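FHA domain-containing protein FhaA (Mycobacterium tuberculosis, PDB 3PO8) regulates cell growth and peptidoglycan synthesis by binding MviN, which it recognises in phosphorylated form through its C-terminal FHA domain, the part described here. Local coordinates at residues A[4-8]-A[17-21]; A[55-60]-A[74-79]; A[66-71]-A[82-87]; A[78-82]-A[93-97]. All blocks are in the same frame, centred on the assembly; numbering follows the deposited sequence.

Contact 1 of 4, residues A[4-8]-A[17-21]; sequences TSVTL and TYQLR
The ring of Tyr-18 receives Leu-8 at its edge, near the ring plane: Leu-8 CD1 lies 3.9 Å from Tyr-18 CD2, and the two side chains run side by side in the same direction. Also at the edge and in plane is Arg-21 NH2, from the ring's own segment, while Phe-35 meets the ring with its plane turned by only about 15°. Tyr-18 CG stands anti to the backbone N (chi1 176°), which directs the ring alongside Leu-8, and its hydroxyl is hydrogen-bonded to Asn-25. The amide of Gln-19 passes close to Ser-5, with Ser-5 OG 3.2 Å from Gln-19 CD; water 1 donates to Gln-19 OE1 and makes a weak bond to Ser-5 OG.

Leu-20 continues the apolar side of the pair. Its CD1 branch packs against Val-6 CB at 3.6 Å, and its CD2 branch meets Leu-8 CD1, the two leucines crossing at about a right angle. Ile-49 of the facing sheet touches both leucines.

Leu-8 and Tyr-18 form a hydrogen-bonded antiparallel pair: Leu-8 N donates to Tyr-18 O at 2.7 Å and Tyr-18 N to Leu-8 O at 2.8 Å. Leu-20 N bonds to Val-6 O with an N-H...O angle of 167°. Beyond it water 2 accepts from Val-6 N and donates to Leu-20 O, prolonging the ladder where strand 17-19 has ended. The arrangement is a beta hairpin at the margin of one sheet of the FHA beta sandwich, with Val-6, Leu-8 and Leu-20 turned into the core between the sheets.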
loop_
_atom_site.group_PDB
_atom_site.type_symbol
_atom_site.label_atom_id
_atom_site.label_comp_id
_atom_site.label_asym_id
_atom_site.label_seq_id
_atom_site.Cartn_x
_atom_site.Cartn_y
_atom_site.Cartn_z
ATOM N N THR A 4 4.129 6.806 15.522
ATOM C CA THR A 4 3.117 6.925 14.484
ATOM C C THR A 4 2.756 5.542 14.018
ATOM O O THR A 4 3.551 4.611 14.106
ATOM C CB THR A 4 3.669 7.705 13.257
ATOM O OG1 THR A 4 4.148 8.983 13.692
ATOM C CG2 THR A 4 2.602 7.866 12.151
ATOM N N SER A 5 1.540 5.417 13.510
ATOM C CA SER A 5 1.139 4.225 12.823
ATOM C C SER A 5 0.485 4.615 11.518
ATOM O O SER A 5 -0.035 5.701 11.353
ATOM C CB SER A 5 0.181 3.426 13.684
ATOM O OG SER A 5 -0.313 2.314 12.967
ATOM N N VAL A 6 0.523 3.693 10.574
ATOM C CA VAL A 6 -0.039 3.931 9.258
ATOM C C VAL A 6 -1.031 2.835 8.942
ATOM O O VAL A 6 -0.738 1.643 9.129
ATOM C CB VAL A 6 1.041 3.927 8.142
ATOM C CG1 VAL A 6 0.372 4.085 6.750
ATOM C CG2 VAL A 6 2.079 5.021 8.375
ATOM N N THR A 7 -2.203 3.241 8.475
ATOM C CA THR A 7 -3.205 2.311 7.978
ATOM C C THR A 7 -3.447 2.481 6.505
ATOM O O THR A 7 -3.361 3.582 5.936
ATOM C CB THR A 7 -4.546 2.421 8.714
ATOM O OG1 THR A 7 -5.031 3.766 8.630
ATOM C CG2 THR A 7 -4.376 2.011 10.137
ATOM N N LEU A 8 -3.759 1.351 5.895
ATOM C CA LEU A 8 -4.108 1.264 4.484
ATOM C C LEU A 8 -5.543 0.778 4.459
ATOM O O LEU A 8 -5.824 -0.282 5.032
ATOM C CB LEU A 8 -3.241 0.217 3.794
ATOM C CG LEU A 8 -1.715 0.336 3.905
ATOM C CD1 LEU A 8 -1.030 -0.772 3.112
ATOM C CD2 LEU A 8 -1.300 1.698 3.437
ATOM N N THR A 17 -8.921 -3.065 6.012
ATOM C CA THR A 17 -7.810 -2.251 6.475
ATOM C C THR A 17 -6.617 -3.115 6.858
ATOM O O THR A 17 -6.763 -4.217 7.356
ATOM C CB THR A 17 -8.267 -1.413 7.687
ATOM O OG1 THR A 17 -9.269 -0.477 7.248
ATOM C CG2 THR A 17 -7.136 -0.652 8.330
ATOM N N TYR A 18 -5.423 -2.579 6.605
ATOM C CA TYR A 18 -4.180 -3.178 7.014
ATOM C C TYR A 18 -3.317 -2.130 7.701
ATOM O O TYR A 18 -3.195 -0.991 7.202
ATOM C CB TYR A 18 -3.460 -3.719 5.787
ATOM C CG TYR A 18 -2.103 -4.280 6.100
ATOM C CD1 TYR A 18 -1.967 -5.513 6.709
ATOM C CD2 TYR A 18 -0.962 -3.567 5.812
ATOM C CE1 TYR A 18 -0.706 -6.029 7.000
ATOM C CE2 TYR A 18 0.308 -4.065 6.109
ATOM C CZ TYR A 18 0.426 -5.294 6.694
ATOM O OH TYR A 18 1.660 -5.833 7.010
ATOM N N GLN A 19 -2.754 -2.498 8.838
ATOM C CA GLN A 19 -1.859 -1.631 9.573
ATOM C C GLN A 19 -0.418 -2.021 9.288
ATOM O O GLN A 19 -0.051 -3.169 9.457
ATOM C CB GLN A 19 -2.150 -1.700 11.069
ATOM C CG GLN A 19 -1.382 -0.671 11.861
ATOM C CD GLN A 19 -1.967 -0.402 13.216
ATOM O OE1 GLN A 19 -1.354 -0.716 14.224
ATOM N NE2 GLN A 19 -3.158 0.178 13.249
ATOM N N LEU A 20 0.404 -1.045 8.904
ATOM C CA LEU A 20 1.790 -1.352 8.575
ATOM C C LEU A 20 2.512 -1.898 9.785
ATOM O O LEU A 20 2.338 -1.399 10.921
ATOM C CB LEU A 20 2.574 -0.146 8.068
ATOM C CG LEU A 20 2.090 0.532 6.801
ATOM C CD1 LEU A 20 3.087 1.584 6.365
ATOM C CD2 LEU A 20 1.884 -0.474 5.707
ATOM N N ARG A 21 3.342 -2.894 9.545
ATOM C CA ARG A 21 4.281 -3.381 10.541
ATOM C C ARG A 21 5.670 -2.871 10.212
ATOM O O ARG A 21 5.965 -2.530 9.066
ATOM C CB ARG A 21 4.299 -4.911 10.521
ATOM C CG ARG A 21 2.924 -5.556 10.734
ATOM C CD ARG A 21 2.964 -7.082 10.653
ATOM N NE ARG A 21 2.024 -7.628 9.667
ATOM C CZ ARG A 21 2.079 -8.867 9.169
ATOM N NH1 ARG A 21 3.029 -9.722 9.549
ATOM N NH2 ARG A 21 1.183 -9.259 8.277
HETATM O O HOH W 1 0.322 0.679 15.706
HETATM O O HOH W 2 1.779 1.220 11.594
#

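Contact 2 of 4, residues A[55-60]-A[74-79]; sequences VALLAD and VQEWQL
Gln-75 reaches across to Asp-60 with a side chain that starts out pointing away from strand 56-60. From CB the chain bends at chi2 (52°) and folds back, so that CD comes within 3.9 Å of Asp-60 O and NE2 donates to Asp-60 O at 2.8 Å. The bond uses a lone pair in the carbonyl plane but is not straight, with an N-H...O angle of 135° and the oxygen lying out of the Gln-75 amide plane. Asp-60 N in turn donates to Gln-75 O, so backbone and side chain of the glutamine grip both polar atoms of the Asp-60 backbone. The Asp-60 carboxylate is engaged elsewhere, by Ser-63 and Thr-67.

Leu-58 and Trp-77 form a hydrogen-bonded antiparallel pair. The Leu-58 and Val-74 side chains cross at about a right angle, Leu-58 CD2 lying 3.8 Å from Val-74 CG2, while Leu-58 CB and Ala-56 CB both lie against Leu-79 CD1. The other face carries Leu-57 CD2 on Gln-78 CB and Ala-59 CB on Glu-76, whose carboxylate forms a salt bridge with Arg-50. Water 3 links Ala-56 N to Leu-79 O, beyond the Leu-79 N to Ala-56 O bond. This is an antiparallel edge-strand pairing in the mixed sheet of the FHA beta sandwich.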
loop_
_atom_site.group_PDB
_atom_site.type_symbol
_atom_site.label_atom_id
_atom_site.label_comp_id
_atom_site.label_asym_id
_atom_site.label_seq_id
_atom_site.Cartn_x
_atom_site.Cartn_y
_atom_site.Cartn_z
ATOM N N VAL A 55 8.751 6.813 8.803
ATOM C CA VAL A 55 8.663 7.059 7.371
ATOM C C VAL A 55 8.188 5.808 6.660
ATOM O O VAL A 55 8.702 4.730 6.929
ATOM C CB VAL A 55 10.059 7.439 6.829
ATOM C CG1 VAL A 55 10.077 7.481 5.282
ATOM C CG2 VAL A 55 10.505 8.769 7.441
ATOM N N ALA A 56 7.192 5.951 5.775
ATOM C CA ALA A 56 6.687 4.866 4.964
ATOM C C ALA A 56 7.119 5.093 3.540
ATOM O O ALA A 56 6.706 6.061 2.918
ATOM C CB ALA A 56 5.161 4.823 5.041
ATOM N N LEU A 57 7.959 4.199 3.031
ATOM C CA LEU A 57 8.453 4.254 1.660
ATOM C C LEU A 57 7.796 3.170 0.831
ATOM O O LEU A 57 7.941 1.965 1.103
ATOM C CB LEU A 57 9.955 4.070 1.619
ATOM C CG LEU A 57 10.756 5.093 2.383
ATOM C CD1 LEU A 57 12.207 4.715 2.246
ATOM C CD2 LEU A 57 10.520 6.487 1.847
ATOM N N LEU A 58 7.087 3.581 -0.197
ATOM C CA LEU A 58 6.449 2.670 -1.131
ATOM C C LEU A 58 7.351 2.384 -2.324
ATOM O O LEU A 58 7.979 3.274 -2.859
ATOM C CB LEU A 58 5.113 3.269 -1.592
ATOM C CG LEU A 58 4.314 2.476 -2.626
ATOM C CD1 LEU A 58 2.810 2.695 -2.377
ATOM C CD2 LEU A 58 4.712 2.834 -4.057
ATOM N N ALA A 59 7.392 1.151 -2.788
ATOM C CA ALA A 59 8.144 0.782 -3.980
ATOM C C ALA A 59 7.335 -0.182 -4.834
ATOM O O ALA A 59 6.896 -1.229 -4.348
ATOM C CB ALA A 59 9.466 0.151 -3.595
ATOM N N ASP A 60 7.132 0.141 -6.108
ATOM C CA ASP A 60 6.547 -0.777 -7.047
ATOM C C ASP A 60 7.532 -1.902 -7.279
ATOM O O ASP A 60 8.713 -1.649 -7.453
ATOM C CB ASP A 60 6.256 -0.061 -8.363
ATOM C CG ASP A 60 5.618 -0.985 -9.375
ATOM O OD1 ASP A 60 6.364 -1.596 -10.169
ATOM O OD2 ASP A 60 4.376 -1.137 -9.352
ATOM N N VAL A 74 4.577 5.864 -10.115
ATOM C CA VAL A 74 5.673 5.779 -9.168
ATOM C C VAL A 74 6.552 4.552 -9.356
ATOM O O VAL A 74 6.113 3.491 -9.824
ATOM C CB VAL A 74 5.168 5.846 -7.708
ATOM C CG1 VAL A 74 4.358 7.131 -7.475
ATOM C CG2 VAL A 74 4.362 4.634 -7.345
ATOM N N GLN A 75 7.828 4.750 -9.032
ATOM C CA GLN A 75 8.709 3.632 -8.713
ATOM C C GLN A 75 8.735 3.633 -7.192
ATOM O O GLN A 75 7.960 2.885 -6.581
ATOM C CB GLN A 75 10.092 3.791 -9.344
ATOM C CG GLN A 75 11.024 2.669 -9.016
ATOM C CD GLN A 75 10.435 1.304 -9.308
ATOM O OE1 GLN A 75 9.994 1.040 -10.429
ATOM N NE2 GLN A 75 10.422 0.430 -8.299
ATOM N N GLU A 76 9.572 4.462 -6.563
ATOM C CA GLU A 76 9.484 4.697 -5.120
ATOM C C GLU A 76 8.828 6.021 -4.763
ATOM O O GLU A 76 8.880 6.988 -5.497
ATOM C CB GLU A 76 10.837 4.566 -4.431
ATOM C CG GLU A 76 11.464 3.211 -4.654
ATOM C CD GLU A 76 12.339 2.691 -3.510
ATOM O OE1 GLU A 76 12.517 3.388 -2.480
ATOM O OE2 GLU A 76 12.845 1.549 -3.658
ATOM N N TRP A 77 8.187 6.062 -3.614
ATOM C CA TRP A 77 7.397 7.215 -3.184
ATOM C C TRP A 77 7.365 7.270 -1.681
ATOM O O TRP A 77 7.181 6.242 -1.051
ATOM C CB TRP A 77 5.986 7.076 -3.732
ATOM C CG TRP A 77 5.040 8.162 -3.364
ATOM C CD1 TRP A 77 4.355 8.284 -2.203
ATOM C CD2 TRP A 77 4.684 9.291 -4.160
ATOM N NE1 TRP A 77 3.578 9.413 -2.222
ATOM C CE2 TRP A 77 3.770 10.058 -3.411
ATOM C CE3 TRP A 77 5.048 9.731 -5.434
ATOM C CZ2 TRP A 77 3.195 11.217 -3.913
ATOM C CZ3 TRP A 77 4.484 10.888 -5.914
ATOM C CH2 TRP A 77 3.572 11.615 -5.152
ATOM N N GLN A 78 7.567 8.438 -1.088
ATOM C CA GLN A 78 7.427 8.574 0.347
ATOM C C GLN A 78 6.003 8.966 0.660
ATOM O O GLN A 78 5.556 10.017 0.216
ATOM C CB GLN A 78 8.401 9.598 0.890
ATOM C CG GLN A 78 8.314 9.724 2.399
ATOM C CD GLN A 78 9.396 10.526 3.001
ATOM O OE1 GLN A 78 10.562 10.377 2.627
ATOM N NE2 GLN A 78 9.048 11.351 3.986
ATOM N N LEU A 79 5.298 8.111 1.393
ATOM C CA LEU A 79 3.884 8.290 1.616
ATOM C C LEU A 79 3.647 9.378 2.647
ATOM O O LEU A 79 4.435 9.562 3.582
ATOM C CB LEU A 79 3.245 6.973 2.054
ATOM C CG LEU A 79 3.114 5.887 1.007
ATOM C CD1 LEU A 79 2.814 4.586 1.647
ATOM C CD2 LEU A 79 2.007 6.208 -0.015
HETATM O O HOH W 3 6.163 8.567 5.452
#

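Contact 3 of 4, residues A[66-71]-A[82-87]; sequences GTTVNN and GDVIRL
Backbone hydrogen bonds join Thr-68 N to Arg-86 O (3.0 Å), Arg-86 N to Thr-68 O (2.9 Å) and Asn-70 N to Val-84 O. Where the strand gives way to a turn, a side chain takes over. Asn-70 OD1 accepts from Val-84 N at 2.9 Å, and its ND2 donates to Asp-83 OD1 from above the carboxylate plane, the amide and carboxylate planes standing 81° apart. Asp-83 OD2 is held by Ala-80 N and Trp-77 NE1.

Water 4 gathers four partners: it donates to Val-84 O, accepts from Asn-71 N and Arg-86 NH1, and shares a hydrogen bond with Thr-68 OG1. The extended Arg-86 has Asn-71 OD1 over one face of its guanidinium, an approach that is no hydrogen bond, and Val-84 CG1 3.4 Å from the plane on the opposite face; NE forms a salt bridge with Glu-91.

Carbon contacts occupy the other face of the pair. Val-69 CG2 and Ile-85 CG1 make an apolar pair at 4.3 Å, Thr-67 CG2 lies alongside Ile-85 CG2, and Val-69 CG1 packs on Asp-83 CB. Leu-47 of the facing sheet touches Thr-67 and Ile-85. Gly-66 O accepts from His-46 NE2, and the loop before this antiparallel pair is, as in other FHA domains, probably at the phosphothreonine-binding end of the sandwich.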
loop_
_atom_site.group_PDB
_atom_site.type_symbol
_atom_site.label_atom_id
_atom_site.label_comp_id
_atom_site.label_asym_id
_atom_site.label_seq_id
_atom_site.Cartn_x
_atom_site.Cartn_y
_atom_site.Cartn_z
ATOM N N GLY A 66 1.777 -1.570 -13.040
ATOM C CA GLY A 66 2.250 -0.367 -12.352
ATOM C C GLY A 66 1.439 0.060 -11.148
ATOM O O GLY A 66 0.412 -0.515 -10.829
ATOM N N THR A 67 1.941 1.103 -10.511
ATOM C CA THR A 67 1.341 1.667 -9.316
ATOM C C THR A 67 1.298 3.171 -9.490
ATOM O O THR A 67 2.221 3.760 -10.024
ATOM C CB THR A 67 2.165 1.303 -8.051
ATOM O OG1 THR A 67 2.243 -0.117 -7.929
ATOM C CG2 THR A 67 1.556 1.882 -6.795
ATOM N N THR A 68 0.230 3.805 -9.028
ATOM C CA THR A 68 0.204 5.263 -8.922
ATOM C C THR A 68 -0.113 5.700 -7.512
ATOM O O THR A 68 -0.747 4.988 -6.743
ATOM C CB THR A 68 -0.800 5.957 -9.859
ATOM O OG1 THR A 68 -2.135 5.619 -9.487
ATOM C CG2 THR A 68 -0.597 5.529 -11.281
ATOM N N VAL A 69 0.389 6.869 -7.169
ATOM C CA VAL A 69 0.010 7.528 -5.920
ATOM C C VAL A 69 -0.481 8.917 -6.284
ATOM O O VAL A 69 0.206 9.655 -6.992
ATOM C CB VAL A 69 1.149 7.599 -4.880
ATOM C CG1 VAL A 69 0.646 8.252 -3.558
ATOM C CG2 VAL A 69 1.719 6.229 -4.614
ATOM N N ASN A 70 -1.698 9.231 -5.834
ATOM C CA ASN A 70 -2.347 10.499 -6.167
ATOM C C ASN A 70 -2.339 10.698 -7.672
ATOM O O ASN A 70 -2.064 11.799 -8.167
ATOM C CB ASN A 70 -1.697 11.656 -5.423
ATOM C CG ASN A 70 -1.776 11.484 -3.914
ATOM O OD1 ASN A 70 -2.641 10.767 -3.394
ATOM N ND2 ASN A 70 -0.889 12.150 -3.202
ATOM N N ASN A 71 -2.612 9.594 -8.384
ATOM C CA ASN A 71 -2.663 9.515 -9.840
ATOM C C ASN A 71 -1.357 9.842 -10.556
ATOM O O ASN A 71 -1.372 10.213 -11.730
ATOM C CB ASN A 71 -3.809 10.378 -10.380
ATOM C CG ASN A 71 -5.195 9.848 -9.981
ATOM O OD1 ASN A 71 -5.457 8.637 -10.067
ATOM N ND2 ASN A 71 -6.060 10.740 -9.545
ATOM N N GLY A 82 -3.185 10.738 3.731
ATOM C CA GLY A 82 -4.140 11.074 2.709
ATOM C C GLY A 82 -3.794 10.613 1.316
ATOM O O GLY A 82 -4.599 10.798 0.404
ATOM N N ASP A 83 -2.606 10.046 1.143
ATOM C CA ASP A 83 -2.240 9.549 -0.184
ATOM C C ASP A 83 -3.157 8.429 -0.602
ATOM O O ASP A 83 -3.629 7.651 0.231
ATOM C CB ASP A 83 -0.791 9.074 -0.223
ATOM C CG ASP A 83 0.219 10.227 -0.280
ATOM O OD1 ASP A 83 -0.164 11.416 -0.423
ATOM O OD2 ASP A 83 1.442 9.928 -0.217
ATOM N N VAL A 84 -3.437 8.378 -1.893
ATOM C CA VAL A 84 -4.279 7.337 -2.451
ATOM C C VAL A 84 -3.463 6.530 -3.441
ATOM O O VAL A 84 -2.954 7.055 -4.456
ATOM C CB VAL A 84 -5.563 7.896 -3.084
ATOM C CG1 VAL A 84 -6.397 6.770 -3.652
ATOM C CG2 VAL A 84 -6.367 8.653 -2.016
ATOM N N ILE A 85 -3.280 5.258 -3.091
ATOM C CA ILE A 85 -2.527 4.322 -3.945
ATOM C C ILE A 85 -3.480 3.613 -4.888
ATOM O O ILE A 85 -4.495 3.110 -4.449
ATOM C CB ILE A 85 -1.789 3.266 -3.099
ATOM C CG1 ILE A 85 -0.899 3.934 -2.051
ATOM C CG2 ILE A 85 -0.998 2.334 -4.037
ATOM C CD1 ILE A 85 -0.575 2.994 -0.927
ATOM N N ARG A 86 -3.167 3.561 -6.176
ATOM C CA ARG A 86 -3.974 2.803 -7.120
ATOM C C ARG A 86 -3.163 1.729 -7.787
ATOM O O ARG A 86 -2.038 1.951 -8.213
ATOM C CB ARG A 86 -4.603 3.708 -8.153
ATOM C CG ARG A 86 -5.669 4.565 -7.542
ATOM C CD ARG A 86 -6.274 5.547 -8.529
ATOM N NE ARG A 86 -7.328 6.321 -7.874
ATOM C CZ ARG A 86 -7.161 7.455 -7.188
ATOM N NH1 ARG A 86 -5.969 8.031 -7.068
ATOM N NH2 ARG A 86 -8.225 8.038 -6.618
ATOM N N LEU A 87 -3.746 0.549 -7.815
ATOM C CA LEU A 87 -3.110 -0.611 -8.401
ATOM C C LEU A 87 -4.204 -1.513 -8.870
ATOM O O LEU A 87 -5.202 -1.704 -8.178
ATOM C CB LEU A 87 -2.219 -1.322 -7.377
ATOM C CG LEU A 87 -2.818 -1.975 -6.136
ATOM C CD1 LEU A 87 -1.748 -2.827 -5.443
ATOM C CD2 LEU A 87 -3.407 -0.973 -5.135
HETATM O O HOH W 4 -3.281 6.977 -7.276
#

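Contact 4 of 4, residues A[78-82]-A[93-97]; sequences QLADG and IVRMH
Gly-82 N and Asp-81 OD1 tie the turn between strands 76-78 and 84-87 of the FHA beta sandwich to Val-94 and Met-96 of strand 90-98. Gly-82 N donates to Val-94 O at 2.8 Å. Met-96 N donates to Asp-81 OD1 at 2.9 Å, meeting the carboxylate on its anti side and 29° out of its plane. Asp-81 CG lies anti to the backbone N (chi1 -177°), which swings the carboxylate over to the strand, where OD1 accepts much as a backbone carbonyl would in a regular pairing. The same Asp-81 OD1 sits 3.2 Å from Arg-95 CA. The Arg-95 guanidinium belongs to another neighbourhood: Ile-93 CG2 lies over the centre of one face and Gln-9 takes a hydrogen bond from NH1.

Van der Waals packing runs beside these bonds. Leu-79 CD2 and Val-94 CG2 make an apolar contact at 4.1 Å, their side chains crossing at about a right angle, and Val-94 CG1 reaches the carbonyl oxygen of Ala-80. Met-96, bent at chi2 (54°), folds its thioether back along the loop backbone. Met-96 SD lies 3.5 Å from Asp-81 N, and the terminal methyl, Met-96 CE, touches both Ala-80 C and Leu-79 O, each at 3.7 Å.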
loop_
_atom_site.group_PDB
_atom_site.type_symbol
_atom_site.label_atom_id
_atom_site.label_comp_id
_atom_site.label_asym_id
_atom_site.label_seq_id
_atom_site.Cartn_x
_atom_site.Cartn_y
_atom_site.Cartn_z
ATOM N N GLN A 78 7.567 8.438 -1.088
ATOM C CA GLN A 78 7.427 8.574 0.347
ATOM C C GLN A 78 6.003 8.966 0.660
ATOM O O GLN A 78 5.556 10.017 0.216
ATOM C CB GLN A 78 8.401 9.598 0.890
ATOM C CG GLN A 78 8.314 9.724 2.399
ATOM C CD GLN A 78 9.396 10.526 3.001
ATOM O OE1 GLN A 78 10.562 10.377 2.627
ATOM N NE2 GLN A 78 9.048 11.351 3.986
ATOM N N LEU A 79 5.298 8.111 1.393
ATOM C CA LEU A 79 3.884 8.290 1.616
ATOM C C LEU A 79 3.647 9.378 2.647
ATOM O O LEU A 79 4.435 9.562 3.582
ATOM C CB LEU A 79 3.245 6.973 2.054
ATOM C CG LEU A 79 3.114 5.887 1.007
ATOM C CD1 LEU A 79 2.814 4.586 1.647
ATOM C CD2 LEU A 79 2.007 6.208 -0.015
ATOM N N ALA A 80 2.529 10.068 2.477
ATOM C CA ALA A 80 2.006 11.045 3.435
ATOM C C ALA A 80 0.553 10.731 3.724
ATOM O O ALA A 80 -0.141 10.122 2.923
ATOM C CB ALA A 80 2.096 12.460 2.885
ATOM N N ASP A 81 0.080 11.229 4.871
ATOM C CA ASP A 81 -1.309 11.076 5.249
ATOM C C ASP A 81 -2.207 11.566 4.107
ATOM O O ASP A 81 -1.975 12.651 3.539
ATOM C CB ASP A 81 -1.549 11.891 6.516
ATOM C CG ASP A 81 -2.942 11.753 7.058
ATOM O OD1 ASP A 81 -3.393 10.644 7.344
ATOM O OD2 ASP A 81 -3.587 12.801 7.254
ATOM N N GLY A 82 -3.185 10.738 3.731
ATOM C CA GLY A 82 -4.140 11.074 2.709
ATOM C C GLY A 82 -3.794 10.613 1.316
ATOM O O GLY A 82 -4.599 10.798 0.404
ATOM N N ILE A 93 -6.441 3.992 0.572
ATOM C CA ILE A 93 -6.256 5.264 1.260
ATOM C C ILE A 93 -5.278 5.085 2.410
ATOM O O ILE A 93 -5.433 4.189 3.243
ATOM C CB ILE A 93 -7.597 5.796 1.823
ATOM C CG1 ILE A 93 -8.649 5.879 0.697
ATOM C CG2 ILE A 93 -7.408 7.157 2.473
ATOM C CD1 ILE A 93 -10.081 6.018 1.169
ATOM N N VAL A 94 -4.266 5.934 2.447
ATOM C CA VAL A 94 -3.207 5.855 3.442
ATOM C C VAL A 94 -3.498 6.898 4.510
ATOM O O VAL A 94 -3.721 8.059 4.184
ATOM C CB VAL A 94 -1.836 6.166 2.814
ATOM C CG1 VAL A 94 -0.749 6.165 3.884
ATOM C CG2 VAL A 94 -1.524 5.174 1.722
ATOM N N ARG A 95 -3.522 6.506 5.772
ATOM C CA ARG A 95 -3.696 7.473 6.850
ATOM C C ARG A 95 -2.632 7.257 7.911
ATOM O O ARG A 95 -2.246 6.132 8.184
ATOM C CB ARG A 95 -5.072 7.287 7.474
ATOM C CG ARG A 95 -6.213 7.790 6.642
ATOM C CD ARG A 95 -7.542 7.531 7.336
ATOM N NE ARG A 95 -8.690 7.708 6.440
ATOM C CZ ARG A 95 -9.281 6.727 5.754
ATOM N NH1 ARG A 95 -8.854 5.457 5.835
ATOM N NH2 ARG A 95 -10.327 7.020 4.981
ATOM N N MET A 96 -2.139 8.335 8.506
ATOM C CA MET A 96 -1.250 8.244 9.665
ATOM C C MET A 96 -2.019 8.619 10.919
ATOM O O MET A 96 -2.868 9.500 10.888
ATOM C CB MET A 96 -0.085 9.214 9.523
ATOM C CG MET A 96 0.997 8.809 8.606
ATOM S SD MET A 96 0.455 8.378 6.945
ATOM C CE MET A 96 2.031 8.354 6.078
ATOM N N HIS A 97 -1.695 7.968 12.024
ATOM C CA HIS A 97 -2.258 8.354 13.310
ATOM C C HIS A 97 -1.175 8.228 14.354
ATOM O O HIS A 97 -0.293 7.388 14.235
ATOM C CB HIS A 97 -3.498 7.518 13.667
ATOM C CG HIS A 97 -3.234 6.056 13.912
ATOM N ND1 HIS A 97 -3.304 5.104 12.919
ATOM C CD2 HIS A 97 -2.982 5.378 15.063
ATOM C CE1 HIS A 97 -3.067 3.911 13.437
ATOM N NE2 HIS A 97 -2.873 4.047 14.736
#

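How the contacts relate
The four contacts are spread over the two sheets of one FHA sandwich. Contacts 1, 3 and 4 reach the six-stranded sheet, contacts 1 and 3 with centres about 16 Å apart. Probable backbone hydrogen bonds join contact 4 to contact 1 (Ser-5 N to His-97 O, 2.8 Å) and to contact 3 (Val-94 N to Asp-83 O, 2.9 Å). Contact 2, in the other sheet, shares Gln-78 and Leu-79 with contact 4, packs on contact 1 through Ala-56 and Leu-20, and meets contact 3 at Trp-77 NE1 to Asp-83 OD2 (3.0 Å) and Asp-60 OD2 to Thr-67 OG1 (2.8 Å). The latter pair flanks the loop that in FHA domains probably contributes to phosphothreonine binding.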